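Local atomic coordinates of LbaCas13a H328A (C2c2) (Lachnospiraceae bacterium NK4A179, PDB entry 5WLH), a protein that binds a CRISPR guide RNA and, as a Cas13a enzyme, probably processes its precursor and cleaves RNA once the guide pairs with a target. Residues 721-724 against 725-729; 381-384 against 385-389; 1281-1284 against 1285-1289; 54-57 against 58-62. All coordinates share one frame; numbering follows the deposited sequence.

Contact 1 (721-724 against 725-729); sequences YYMF and KEIYY. With nucleotides of chain B.
Glu726 lays its CG over one face of the Tyr722 ring, one turn earlier on the same helix. CG stands 3.8 Å from the ring centroid, displaced toward the rim, a CH-pi contact. The carboxylate then runs nearly level with the ring, the two planes 18° apart. Its OE1 takes a salt bridge from Lys725 NZ, 2.6 Å away. A water bridges Glu726 OE1 and Tyr722 OH.

Lys725 NZ also donates to two phosphates of the bound RNA, 2.6 Å to OP2 of A36 of chain B and 2.8 Å to OP2 of U35 of chain B. Three anionic oxygens thus grip one ammonium group. The lysine chain is bent at chi2 and chi3 (-98° and -73°), which folds it back to the carboxylate beside the phosphates. With alanine in its place, both phosphates would probably lose this counter-charge and the Glu726 carboxylate its mate. A turn further on, Tyr729 OH donates to OP2 of A34 of chain B at 2.6 Å.

Behind this first shell, Tyr665 bonds Glu726 OE2 and helps to fix the carboxylate. Away from the phosphates, Met723 CG and Ile727 CD1 pack at 3.7 Å, and Phe724 and Ile727 meet Phe854 of helix 843-861. Glu726 N bonds Tyr722 O at 3.0 Å. Tyr722 with Glu726 and Met723 with Ile727 are i to i+4 pairs of helix 709-732, whose Lys725 and Tyr729 form a phosphate-binding site for three successive nucleotides of the guide RNA.

Contact 2 (381-384 against 385-389); sequences QAVK and AVEED
Lys384 and Glu388 form an i to i+4 salt bridge on the last turns of helix 357-388, at the solvent-facing side of the helix. Lys384 NZ donates to Glu388 OE2 at 2.6 Å and meets that oxygen at its syn lone pair, the side of OE1. OE1 lies 3.0 Å from the same Lys384 NZ, so the ammonium group sits near both oxygens.

The lysine chain is extended as far as CE and turns only at its last torsion (chi4 76°), which brings NZ round to the carboxylate. Glu388 is extended beyond CG, and its carboxylate also lies along the lysine methylenes, with OE2 3.2 Å from Lys384 CG. Both residues touch a crystal neighbour, so the lattice may influence this pair.

Next to it, Val383 and Glu387 lie side by side and point the same way. Val383 CG1 touches Glu387 OE2 at 3.6 Å, a contact of methyl with carboxylate.

The inner side of the helix is apolar. Ala385 and Val386 rest on Leu308 of helix 292-311, while Val383 and Val386 meet Ile405 of helix 398-417.

Glu388 N bonds Lys384 O at 2.9 Å, and Asp389 N still reaches Ala385 O at 2.6 Å. Asp389 is the first residue to leave helical angles. The arrangement is that of the C-terminal end of an amphipathic helix, packed on two others and carrying an ion pair on its outer surface.

Contact 3 (1281-1284 against 1285-1289); sequences RKNV and PTILY. With nucleotides of chain B.
Asn1283 O accepts from Ile1287 N at 2.9 Å, a backbone bond that joins the turn 1281-1284 to the start of helix 1284-1294. A water adds a second polar link, from Lys1282 O to Thr1286 OG1, which also bonds Gln825. Asn1283 OD1 makes a close oxygen-to-carbon approach to Thr1286 CB, 3.1 Å, and has no hydrogen-bond partner in the model.

RNA is held by the same residues. With CG anti to the backbone N (chi1 -156°), the Asn1283 amide lies against Ile1287 and the A29 ribose. Its ND2 donates to O2' of A29 of chain B at 3.0 Å, almost straight at 174°. The O2' of A6 of chain B donates to Lys1282 O at 2.6 Å. Lys1282 NZ bonds OP1 of U7 of chain B at 2.7 Å and also reaches another RNA phosphate. A methionine in its place would probably leave these phosphates without their positive partner. Arg1281 NH2 forms a salt bridge with a phosphate of the RNA. Pro1285 CB lies 3.6 Å from N3 of A6 of chain B.

This is a type I beta turn, Arg1281 to Val1284, leading into a helix whose first turn lies against two separate parts of the guide RNA.

Among apolar groups, Val1284 CB and Pro1285 CD are 3.4 Å apart, a tight approach across their peptide link. Val1284 and Ile1287 rest on Trp1125 of helix 1106-1145.

Contact 4 (54-57 against 58-62); sequences RDRY and IESRL
Tyr57 and Arg61 stand side by side on helix 51-64 and point the same way, an i to i+4 pair of a helix that packs against strand 33-39 and helix 233-244. Arg61 CG lies over one face of the Tyr57 ring, 4.0 Å from its centroid and shifted toward the rim. This is a CH-pi contact. The ring and guanidinium planes are 48° apart. The arginine chain is bent at chi2 and chi3, and its NE and NH1 donate to the backbone oxygens of Leu18 and Lys17. The N-terminal end of the model is thereby tied to the helix, while Arg61 CG keeps its place over the ring face.

Ile58 crosses Tyr57 obliquely. Its CD1 meets Tyr57 CD2 at 3.9 Å. Both side chains rest on Leu37 of strand 33-39, and Ile58 also touches Val239 of helix 233-244.

Arg56 bends at chi2 and chi3, and its guanidinium is carried forward along the helix to Ser60. One face of that group then lies against Ser60 CB, with NH1 of Arg56 3.8 Å from it.

On another side, Arg54 and Asp55 are neighbours in sequence and form a salt bridge. Ser240 of helix 233-244 accepts from Arg54 NE and also bonds Asp55 OD1, and Arg54 has a second carboxylate in Asp51. Arg54 NH2 meets Asp55 OD1 at 3.1 Å, from above the carboxylate plane and 42° out of it.

All four contacts are local, three of them within a continuing helix or at its end and contact 3 at a turn into one. No two share a helix. Contacts 1 and 3 are buried and their charged side chains meet RNA phosphates. Contact 3 lies nearest the centre of the chain, about 10 Å from it, whereas contact 1 is about 30 Å out. Contacts 2 and 4 are partly buried, and their ion pairs are between protein groups. In contact 2 the pair is on the outer surface, while in contact 4 a neighbouring helix holds it. Contacts 1 and 4 share CH-pi packing on tyrosine. Contacts 1 and 2 lie on opposite sides of the chain's centre.

Contact 1 (721-724 against 725-729)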
# COMPACT_ATOMS: atom_id res chain seq x y z
N TYR A 721 12.60 10.30 28.33
CA TYR A 721 11.90 10.00 27.08
C TYR A 721 11.54 8.52 26.99
O TYR A 721 10.42 8.17 26.59
CB TYR A 721 12.79 10.39 25.89
CG TYR A 721 12.00 10.59 24.62
CD1 TYR A 721 11.09 11.62 24.52
CD2 TYR A 721 12.16 9.73 23.53
CE1 TYR A 721 10.38 11.83 23.35
CE2 TYR A 721 11.45 9.93 22.37
CZ TYR A 721 10.56 10.97 22.28
OH TYR A 721 9.83 11.18 21.13
N TYR A 722 12.49 7.65 27.33
CA TYR A 722 12.22 6.22 27.30
C TYR A 722 11.19 5.84 28.35
O TYR A 722 10.23 5.12 28.05
CB TYR A 722 13.51 5.41 27.51
CG TYR A 722 13.20 3.93 27.54
CD1 TYR A 722 12.92 3.24 26.36
CD2 TYR A 722 13.13 3.23 28.74
CE1 TYR A 722 12.61 1.89 26.38
CE2 TYR A 722 12.82 1.88 28.76
CZ TYR A 722 12.56 1.21 27.58
OH TYR A 722 12.25 -0.12 27.59
N MET A 723 11.36 6.33 29.58
CA MET A 723 10.40 5.99 30.62
C MET A 723 9.00 6.46 30.27
O MET A 723 8.04 5.70 30.41
CB MET A 723 10.84 6.57 31.97
CG MET A 723 9.73 6.49 32.98
SD MET A 723 10.32 6.88 34.64
CE MET A 723 11.02 8.49 34.40
N PHE A 724 8.85 7.71 29.80
CA PHE A 724 7.54 8.19 29.39
C PHE A 724 6.96 7.33 28.27
O PHE A 724 5.76 7.04 28.25
CB PHE A 724 7.62 9.64 28.92
CG PHE A 724 7.61 10.64 30.04
CD1 PHE A 724 7.76 10.23 31.36
CD2 PHE A 724 7.48 11.99 29.77
CE1 PHE A 724 7.76 11.15 32.40
CE2 PHE A 724 7.48 12.92 30.81
CZ PHE A 724 7.62 12.50 32.12
N LYS A 725 7.81 6.91 27.33
CA LYS A 725 7.33 6.08 26.24
C LYS A 725 6.75 4.78 26.77
O LYS A 725 5.64 4.38 26.39
CB LYS A 725 8.47 5.80 25.25
CG LYS A 725 7.99 5.09 23.96
CD LYS A 725 8.20 3.57 24.03
CE LYS A 725 9.67 3.20 23.90
NZ LYS A 725 9.88 1.71 23.96
N GLU A 726 7.47 4.12 27.68
CA GLU A 726 6.96 2.89 28.25
C GLU A 726 5.69 3.14 29.04
O GLU A 726 4.75 2.33 28.99
CB GLU A 726 8.04 2.23 29.11
CG GLU A 726 9.21 1.70 28.31
CD GLU A 726 8.82 0.52 27.43
OE1 GLU A 726 9.07 0.59 26.21
OE2 GLU A 726 8.29 -0.48 27.95
N ILE A 727 5.61 4.26 29.75
CA ILE A 727 4.39 4.58 30.50
C ILE A 727 3.23 4.82 29.55
O ILE A 727 2.10 4.38 29.79
CB ILE A 727 4.61 5.79 31.41
CG1 ILE A 727 5.65 5.46 32.48
CG2 ILE A 727 3.27 6.25 31.98
CD1 ILE A 727 6.02 6.65 33.34
N TYR A 728 3.50 5.55 28.46
CA TYR A 728 2.46 5.88 27.49
C TYR A 728 1.75 4.62 27.03
O TYR A 728 0.53 4.52 27.09
CB TYR A 728 3.10 6.63 26.31
CG TYR A 728 2.14 7.10 25.25
CD1 TYR A 728 1.41 8.26 25.41
CD2 TYR A 728 1.97 6.39 24.06
CE1 TYR A 728 0.54 8.70 24.45
CE2 TYR A 728 1.11 6.83 23.09
CZ TYR A 728 0.40 7.98 23.27
OH TYR A 728 -0.46 8.41 22.31
N TYR A 729 2.53 3.63 26.61
CA TYR A 729 1.90 2.46 26.02
C TYR A 729 1.37 1.50 27.07
O TYR A 729 0.28 0.93 26.89
CB TYR A 729 2.90 1.74 25.10
CG TYR A 729 3.22 2.56 23.86
CD1 TYR A 729 2.23 2.83 22.91
CD2 TYR A 729 4.50 3.04 23.64
CE1 TYR A 729 2.51 3.58 21.78
CE2 TYR A 729 4.79 3.78 22.52
CZ TYR A 729 3.79 4.04 21.59
OH TYR A 729 4.08 4.79 20.48
P A B 34 3.14 2.54 17.99
OP1 A B 34 2.78 1.24 18.62
OP2 A B 34 2.59 3.84 18.52
O5' A B 34 4.70 2.76 17.83
C5' A B 34 5.57 1.67 17.55
C4' A B 34 6.98 1.94 18.02
O4' A B 34 7.64 2.88 17.11
C3' A B 34 7.10 2.54 19.43
O3' A B 34 8.18 1.94 20.12
C2' A B 34 7.45 4.01 19.15
O2' A B 34 8.18 4.64 20.18
C1' A B 34 8.27 3.89 17.87
N9 A B 34 8.36 5.14 17.11
C8 A B 34 7.39 5.90 16.50
N7 A B 34 7.86 7.00 15.95
C5 A B 34 9.21 6.98 16.25
C6 A B 34 10.27 7.86 15.97
N6 A B 34 10.15 9.01 15.29
N1 A B 34 11.51 7.53 16.41
C2 A B 34 11.65 6.39 17.10
N3 A B 34 10.73 5.49 17.43
C4 A B 34 9.53 5.84 16.96
P A B 36 13.02 0.73 22.16
OP1 A B 36 13.67 0.29 23.41
OP2 A B 36 11.73 1.45 22.20
O5' A B 36 14.01 1.63 21.33
C5' A B 36 14.44 2.88 21.84
C4' A B 36 15.93 3.04 21.66
O4' A B 36 16.63 2.01 22.40
C3' A B 36 16.43 2.95 20.24
O3' A B 36 17.64 3.71 20.21
C2' A B 36 16.76 1.45 20.12
O2' A B 36 17.62 1.12 19.07
C1' A B 36 17.38 1.20 21.49
N9 A B 36 17.30 -0.16 22.01
C8 A B 36 16.27 -1.07 21.96
N7 A B 36 16.52 -2.17 22.62
C5 A B 36 17.79 -1.96 23.16
C6 A B 36 18.63 -2.75 23.97
N6 A B 36 18.30 -3.98 24.39
N1 A B 36 19.83 -2.24 24.33
C2 A B 36 20.16 -1.01 23.92
N3 A B 36 19.45 -0.18 23.16
C4 A B 36 18.27 -0.72 22.81
P U B 35 8.08 0.43 20.67
OP1 U B 35 6.88 -0.24 20.12
OP2 U B 35 8.15 0.43 22.15
O5' U B 35 9.41 -0.20 20.09
C5' U B 35 9.93 -1.42 20.59
C4' U B 35 11.24 -1.70 19.93
O4' U B 35 11.05 -1.87 18.51
C3' U B 35 12.25 -0.57 20.03
O3' U B 35 12.91 -0.60 21.28
C2' U B 35 13.16 -0.82 18.84
O2' U B 35 14.15 -1.79 19.16
C1' U B 35 12.19 -1.42 17.81
N1 U B 35 11.76 -0.40 16.83
C2 U B 35 12.62 -0.19 15.77
O2 U B 35 13.65 -0.82 15.62
N3 U B 35 12.22 0.76 14.89
C4 U B 35 11.08 1.54 14.96
O4 U B 35 10.88 2.37 14.08
C5 U B 35 10.24 1.27 16.09
C6 U B 35 10.60 0.33 16.97
O HOH W 1 10.84 -1.57 25.07

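Contact 2 (381-384 against 385-389)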
# COMPACT_ATOMS: atom_id res chain seq x y z
N GLN A 381 -18.12 6.59 -36.05
CA GLN A 381 -17.74 5.82 -37.23
C GLN A 381 -17.72 4.31 -36.93
O GLN A 381 -18.14 3.50 -37.77
CB GLN A 381 -16.37 6.29 -37.71
CG GLN A 381 -15.56 5.26 -38.45
CD GLN A 381 -14.59 4.47 -37.57
OE1 GLN A 381 -14.14 4.93 -36.51
NE2 GLN A 381 -14.28 3.26 -38.01
N ALA A 382 -17.22 3.92 -35.75
CA ALA A 382 -17.15 2.50 -35.42
C ALA A 382 -18.54 1.91 -35.19
O ALA A 382 -18.83 0.80 -35.66
CB ALA A 382 -16.26 2.30 -34.19
N VAL A 383 -19.39 2.63 -34.48
CA VAL A 383 -20.76 2.17 -34.25
C VAL A 383 -21.45 1.94 -35.59
O VAL A 383 -22.10 0.91 -35.80
CB VAL A 383 -21.52 3.17 -33.36
CG1 VAL A 383 -23.01 2.94 -33.44
CG2 VAL A 383 -21.06 3.07 -31.89
N LYS A 384 -21.28 2.86 -36.54
CA LYS A 384 -21.88 2.70 -37.86
C LYS A 384 -21.33 1.46 -38.57
O LYS A 384 -22.09 0.68 -39.16
CB LYS A 384 -21.66 3.96 -38.69
CG LYS A 384 -21.92 3.78 -40.18
CD LYS A 384 -21.68 5.09 -40.94
CE LYS A 384 -22.01 4.94 -42.42
NZ LYS A 384 -23.48 4.92 -42.65
N ALA A 385 -20.01 1.27 -38.53
CA ALA A 385 -19.41 0.15 -39.25
C ALA A 385 -19.79 -1.20 -38.64
O ALA A 385 -19.99 -2.17 -39.38
CB ALA A 385 -17.90 0.31 -39.29
N VAL A 386 -19.86 -1.32 -37.31
CA VAL A 386 -20.24 -2.62 -36.76
C VAL A 386 -21.70 -2.93 -37.05
O VAL A 386 -22.09 -4.11 -37.06
CB VAL A 386 -20.00 -2.75 -35.24
CG1 VAL A 386 -18.53 -2.60 -34.92
CG2 VAL A 386 -20.85 -1.77 -34.47
N GLU A 387 -22.51 -1.89 -37.27
CA GLU A 387 -23.89 -2.07 -37.69
C GLU A 387 -23.98 -2.46 -39.17
O GLU A 387 -24.80 -3.30 -39.54
CB GLU A 387 -24.69 -0.78 -37.44
CG GLU A 387 -24.99 -0.48 -35.96
CD GLU A 387 -25.46 0.96 -35.70
OE1 GLU A 387 -25.31 1.83 -36.59
OE2 GLU A 387 -25.99 1.21 -34.59
N GLU A 388 -23.13 -1.87 -40.01
CA GLU A 388 -23.27 -1.97 -41.45
C GLU A 388 -22.30 -2.92 -42.13
O GLU A 388 -22.61 -3.43 -43.20
CB GLU A 388 -23.12 -0.59 -42.10
CG GLU A 388 -24.13 0.42 -41.61
CD GLU A 388 -23.91 1.80 -42.19
OE1 GLU A 388 -23.11 1.95 -43.14
OE2 GLU A 388 -24.52 2.76 -41.67
N ASP A 389 -21.13 -3.16 -41.54
CA ASP A 389 -20.06 -3.86 -42.25
C ASP A 389 -19.40 -4.88 -41.33
O ASP A 389 -18.18 -4.97 -41.23
CB ASP A 389 -19.03 -2.87 -42.79
CG ASP A 389 -18.52 -3.25 -44.17
OD1 ASP A 389 -18.98 -4.27 -44.73
OD2 ASP A 389 -17.64 -2.52 -44.70

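Contact 3 (1281-1284 against 1285-1289)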
# COMPACT_ATOMS: atom_id res chain seq x y z
N ARG A 1281 0.08 -2.02 -11.90
CA ARG A 1281 1.21 -1.59 -12.71
C ARG A 1281 1.43 -0.09 -12.59
O ARG A 1281 2.55 0.38 -12.35
CB ARG A 1281 1.00 -1.94 -14.19
CG ARG A 1281 2.16 -1.37 -15.04
CD ARG A 1281 2.08 -1.77 -16.52
NE ARG A 1281 1.06 -1.02 -17.23
CZ ARG A 1281 1.25 0.21 -17.73
NH1 ARG A 1281 0.26 0.82 -18.38
NH2 ARG A 1281 2.42 0.81 -17.57
N LYS A 1282 0.36 0.69 -12.77
CA LYS A 1282 0.56 2.12 -12.90
C LYS A 1282 0.83 2.81 -11.58
O LYS A 1282 1.12 4.00 -11.59
CB LYS A 1282 -0.65 2.75 -13.59
CG LYS A 1282 -0.78 2.22 -15.02
CD LYS A 1282 -1.39 3.22 -15.97
CE LYS A 1282 -2.89 3.38 -15.73
NZ LYS A 1282 -3.42 4.52 -16.54
N ASN A 1283 0.77 2.10 -10.46
CA ASN A 1283 1.19 2.68 -9.19
C ASN A 1283 2.58 2.25 -8.76
O ASN A 1283 3.05 2.68 -7.70
CB ASN A 1283 0.18 2.33 -8.10
CG ASN A 1283 0.19 3.34 -6.94
OD1 ASN A 1283 0.53 4.51 -7.13
ND2 ASN A 1283 -0.23 2.89 -5.76
N VAL A 1284 3.25 1.40 -9.55
CA VAL A 1284 4.57 0.91 -9.14
C VAL A 1284 5.55 2.03 -8.95
O VAL A 1284 6.21 2.10 -7.89
CB VAL A 1284 5.05 -0.18 -10.12
CG1 VAL A 1284 6.56 -0.39 -9.98
CG2 VAL A 1284 4.31 -1.52 -9.88
N PRO A 1285 5.72 2.99 -9.87
CA PRO A 1285 6.68 4.08 -9.61
C PRO A 1285 6.30 4.94 -8.42
O PRO A 1285 7.16 5.33 -7.63
CB PRO A 1285 6.67 4.87 -10.93
CG PRO A 1285 6.18 3.85 -11.99
CD PRO A 1285 5.15 3.04 -11.24
N THR A 1286 5.01 5.24 -8.26
CA THR A 1286 4.58 6.07 -7.13
C THR A 1286 4.91 5.40 -5.81
O THR A 1286 5.33 6.05 -4.86
CB THR A 1286 3.08 6.33 -7.25
OG1 THR A 1286 2.85 7.21 -8.35
CG2 THR A 1286 2.51 6.95 -5.94
N ILE A 1287 4.73 4.08 -5.74
CA ILE A 1287 5.03 3.38 -4.50
C ILE A 1287 6.51 3.49 -4.18
O ILE A 1287 6.90 3.72 -3.02
CB ILE A 1287 4.56 1.93 -4.60
CG1 ILE A 1287 3.02 1.91 -4.52
CG2 ILE A 1287 5.15 1.10 -3.47
CD1 ILE A 1287 2.42 0.55 -4.88
N LEU A 1288 7.37 3.35 -5.19
CA LEU A 1288 8.80 3.55 -5.00
C LEU A 1288 9.09 4.96 -4.53
O LEU A 1288 9.82 5.17 -3.56
CB LEU A 1288 9.54 3.26 -6.31
CG LEU A 1288 11.03 3.62 -6.34
CD1 LEU A 1288 11.80 2.83 -5.31
CD2 LEU A 1288 11.59 3.34 -7.72
N TYR A 1289 8.52 5.95 -5.22
CA TYR A 1289 8.70 7.35 -4.82
C TYR A 1289 8.26 7.57 -3.37
O TYR A 1289 8.94 8.27 -2.59
CB TYR A 1289 7.92 8.22 -5.79
CG TYR A 1289 7.73 9.65 -5.35
CD1 TYR A 1289 8.66 10.63 -5.70
CD2 TYR A 1289 6.61 10.04 -4.61
CE1 TYR A 1289 8.49 11.95 -5.31
CE2 TYR A 1289 6.45 11.36 -4.21
CZ TYR A 1289 7.39 12.30 -4.57
OH TYR A 1289 7.23 13.61 -4.19
P A B 6 3.23 8.75 -19.02
OP1 A B 6 2.73 8.18 -20.28
OP2 A B 6 3.09 10.21 -18.71
O5' A B 6 2.53 7.98 -17.81
C5' A B 6 2.25 6.58 -17.90
C4' A B 6 2.39 5.90 -16.55
O4' A B 6 3.77 5.96 -16.12
C3' A B 6 1.64 6.55 -15.40
O3' A B 6 0.29 6.15 -15.37
C2' A B 6 2.43 6.11 -14.18
O2' A B 6 2.16 4.73 -13.90
C1' A B 6 3.84 6.17 -14.73
N9 A B 6 4.49 7.47 -14.52
C8 A B 6 4.95 8.34 -15.48
N7 A B 6 5.54 9.40 -15.00
C5 A B 6 5.47 9.21 -13.62
C6 A B 6 5.92 9.98 -12.55
N6 A B 6 6.56 11.14 -12.72
N1 A B 6 5.71 9.49 -11.30
C2 A B 6 5.07 8.33 -11.14
N3 A B 6 4.58 7.52 -12.08
C4 A B 6 4.83 8.02 -13.31
P A B 29 -1.19 -1.40 -0.85
OP1 A B 29 0.08 -2.13 -0.54
OP2 A B 29 -2.38 -1.39 0.07
O5' A B 29 -0.92 0.14 -1.09
C5' A B 29 0.12 0.57 -1.95
C4' A B 29 -0.16 1.95 -2.50
O4' A B 29 -1.48 2.00 -3.10
C3' A B 29 -0.18 3.10 -1.50
O3' A B 29 1.13 3.53 -1.17
C2' A B 29 -0.98 4.15 -2.25
O2' A B 29 -0.20 4.68 -3.31
C1' A B 29 -2.05 3.27 -2.89
N9 A B 29 -3.20 3.10 -1.97
C8 A B 29 -3.59 1.99 -1.28
N7 A B 29 -4.67 2.20 -0.54
C5 A B 29 -4.97 3.53 -0.77
C6 A B 29 -5.99 4.35 -0.26
N6 A B 29 -6.91 3.89 0.60
N1 A B 29 -6.01 5.62 -0.66
C2 A B 29 -5.08 6.04 -1.53
N3 A B 29 -4.06 5.36 -2.08
C4 A B 29 -4.07 4.09 -1.65
P U B 7 -0.83 7.27 -15.24
OP1 U B 7 -2.13 6.56 -15.25
OP2 U B 7 -0.56 8.36 -16.22
O5' U B 7 -0.57 7.87 -13.80
C5' U B 7 -0.71 7.05 -12.64
C4' U B 7 -0.33 7.83 -11.42
O4' U B 7 1.10 8.12 -11.46
C3' U B 7 -0.98 9.20 -11.32
O3' U B 7 -2.29 9.11 -10.78
C2' U B 7 -0.00 9.97 -10.44
O2' U B 7 -0.19 9.65 -9.08
C1' U B 7 1.35 9.39 -10.89
N1 U B 7 2.00 10.23 -11.91
C2 U B 7 2.80 11.25 -11.43
O2 U B 7 2.95 11.39 -10.23
N3 U B 7 3.39 12.03 -12.39
C4 U B 7 3.26 11.89 -13.76
O4 U B 7 3.85 12.67 -14.52
C5 U B 7 2.41 10.81 -14.18
C6 U B 7 1.83 10.04 -13.26
O HOH W 2 3.20 5.72 -10.50

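Contact 4 (54-57 against 58-62)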
# COMPACT_ATOMS: atom_id res chain seq x y z
N ARG A 54 -32.40 8.86 2.39
CA ARG A 54 -31.30 8.91 1.43
C ARG A 54 -31.54 10.02 0.41
O ARG A 54 -30.66 10.84 0.15
CB ARG A 54 -31.14 7.57 0.72
CG ARG A 54 -29.83 7.42 -0.09
CD ARG A 54 -29.90 6.32 -1.16
NE ARG A 54 -31.07 6.53 -2.00
CZ ARG A 54 -32.12 5.73 -2.06
NH1 ARG A 54 -32.15 4.61 -1.34
NH2 ARG A 54 -33.14 6.05 -2.84
N ASP A 55 -32.74 10.03 -0.18
CA ASP A 55 -33.11 11.06 -1.14
C ASP A 55 -32.96 12.45 -0.53
O ASP A 55 -32.31 13.32 -1.11
CB ASP A 55 -34.55 10.85 -1.61
CG ASP A 55 -34.67 9.69 -2.57
OD1 ASP A 55 -33.63 9.15 -3.00
OD2 ASP A 55 -35.82 9.32 -2.90
N ARG A 56 -33.54 12.66 0.66
CA ARG A 56 -33.51 13.97 1.29
C ARG A 56 -32.11 14.35 1.70
O ARG A 56 -31.75 15.54 1.67
CB ARG A 56 -34.44 13.99 2.51
CG ARG A 56 -34.34 15.26 3.35
CD ARG A 56 -34.00 14.98 4.82
NE ARG A 56 -32.56 14.84 5.06
CZ ARG A 56 -31.77 15.81 5.51
NH1 ARG A 56 -32.28 17.02 5.75
NH2 ARG A 56 -30.48 15.59 5.70
N TYR A 57 -31.30 13.37 2.11
CA TYR A 57 -29.92 13.66 2.48
C TYR A 57 -29.15 14.20 1.28
O TYR A 57 -28.41 15.18 1.40
CB TYR A 57 -29.26 12.40 3.04
CG TYR A 57 -27.78 12.57 3.23
CD1 TYR A 57 -27.27 13.13 4.39
CD2 TYR A 57 -26.90 12.21 2.22
CE1 TYR A 57 -25.91 13.29 4.55
CE2 TYR A 57 -25.55 12.37 2.38
CZ TYR A 57 -25.06 12.91 3.54
OH TYR A 57 -23.70 13.08 3.67
N ILE A 58 -29.30 13.56 0.12
CA ILE A 58 -28.62 14.04 -1.08
C ILE A 58 -29.13 15.44 -1.43
O ILE A 58 -28.34 16.37 -1.60
CB ILE A 58 -28.83 13.05 -2.24
CG1 ILE A 58 -28.13 11.72 -1.91
CG2 ILE A 58 -28.30 13.63 -3.55
CD1 ILE A 58 -26.63 11.88 -1.66
N GLU A 59 -30.45 15.61 -1.49
CA GLU A 59 -31.05 16.92 -1.74
C GLU A 59 -30.45 17.99 -0.83
O GLU A 59 -30.03 19.05 -1.29
CB GLU A 59 -32.57 16.88 -1.55
CG GLU A 59 -33.36 16.06 -2.55
CD GLU A 59 -34.85 16.03 -2.23
OE1 GLU A 59 -35.53 17.07 -2.41
OE2 GLU A 59 -35.36 14.96 -1.81
N SER A 60 -30.42 17.71 0.48
CA SER A 60 -29.94 18.71 1.43
C SER A 60 -28.47 19.04 1.20
O SER A 60 -28.08 20.21 1.30
CB SER A 60 -30.15 18.21 2.86
OG SER A 60 -29.13 18.71 3.70
N ARG A 61 -27.65 18.04 0.89
CA ARG A 61 -26.24 18.30 0.63
C ARG A 61 -26.05 19.12 -0.64
O ARG A 61 -25.12 19.94 -0.71
CB ARG A 61 -25.47 16.98 0.52
CG ARG A 61 -25.31 16.25 1.85
CD ARG A 61 -24.16 16.82 2.67
NE ARG A 61 -22.99 17.08 1.84
CZ ARG A 61 -22.29 18.21 1.85
NH1 ARG A 61 -21.23 18.35 1.06
NH2 ARG A 61 -22.64 19.20 2.66
N LEU A 62 -26.91 18.92 -1.63
CA LEU A 62 -26.82 19.68 -2.88
C LEU A 62 -27.16 21.15 -2.65
O LEU A 62 -26.39 22.04 -3.02
CB LEU A 62 -27.74 19.06 -3.92
CG LEU A 62 -27.16 17.76 -4.48
CD1 LEU A 62 -28.14 17.09 -5.42
CD2 LEU A 62 -25.82 18.04 -5.18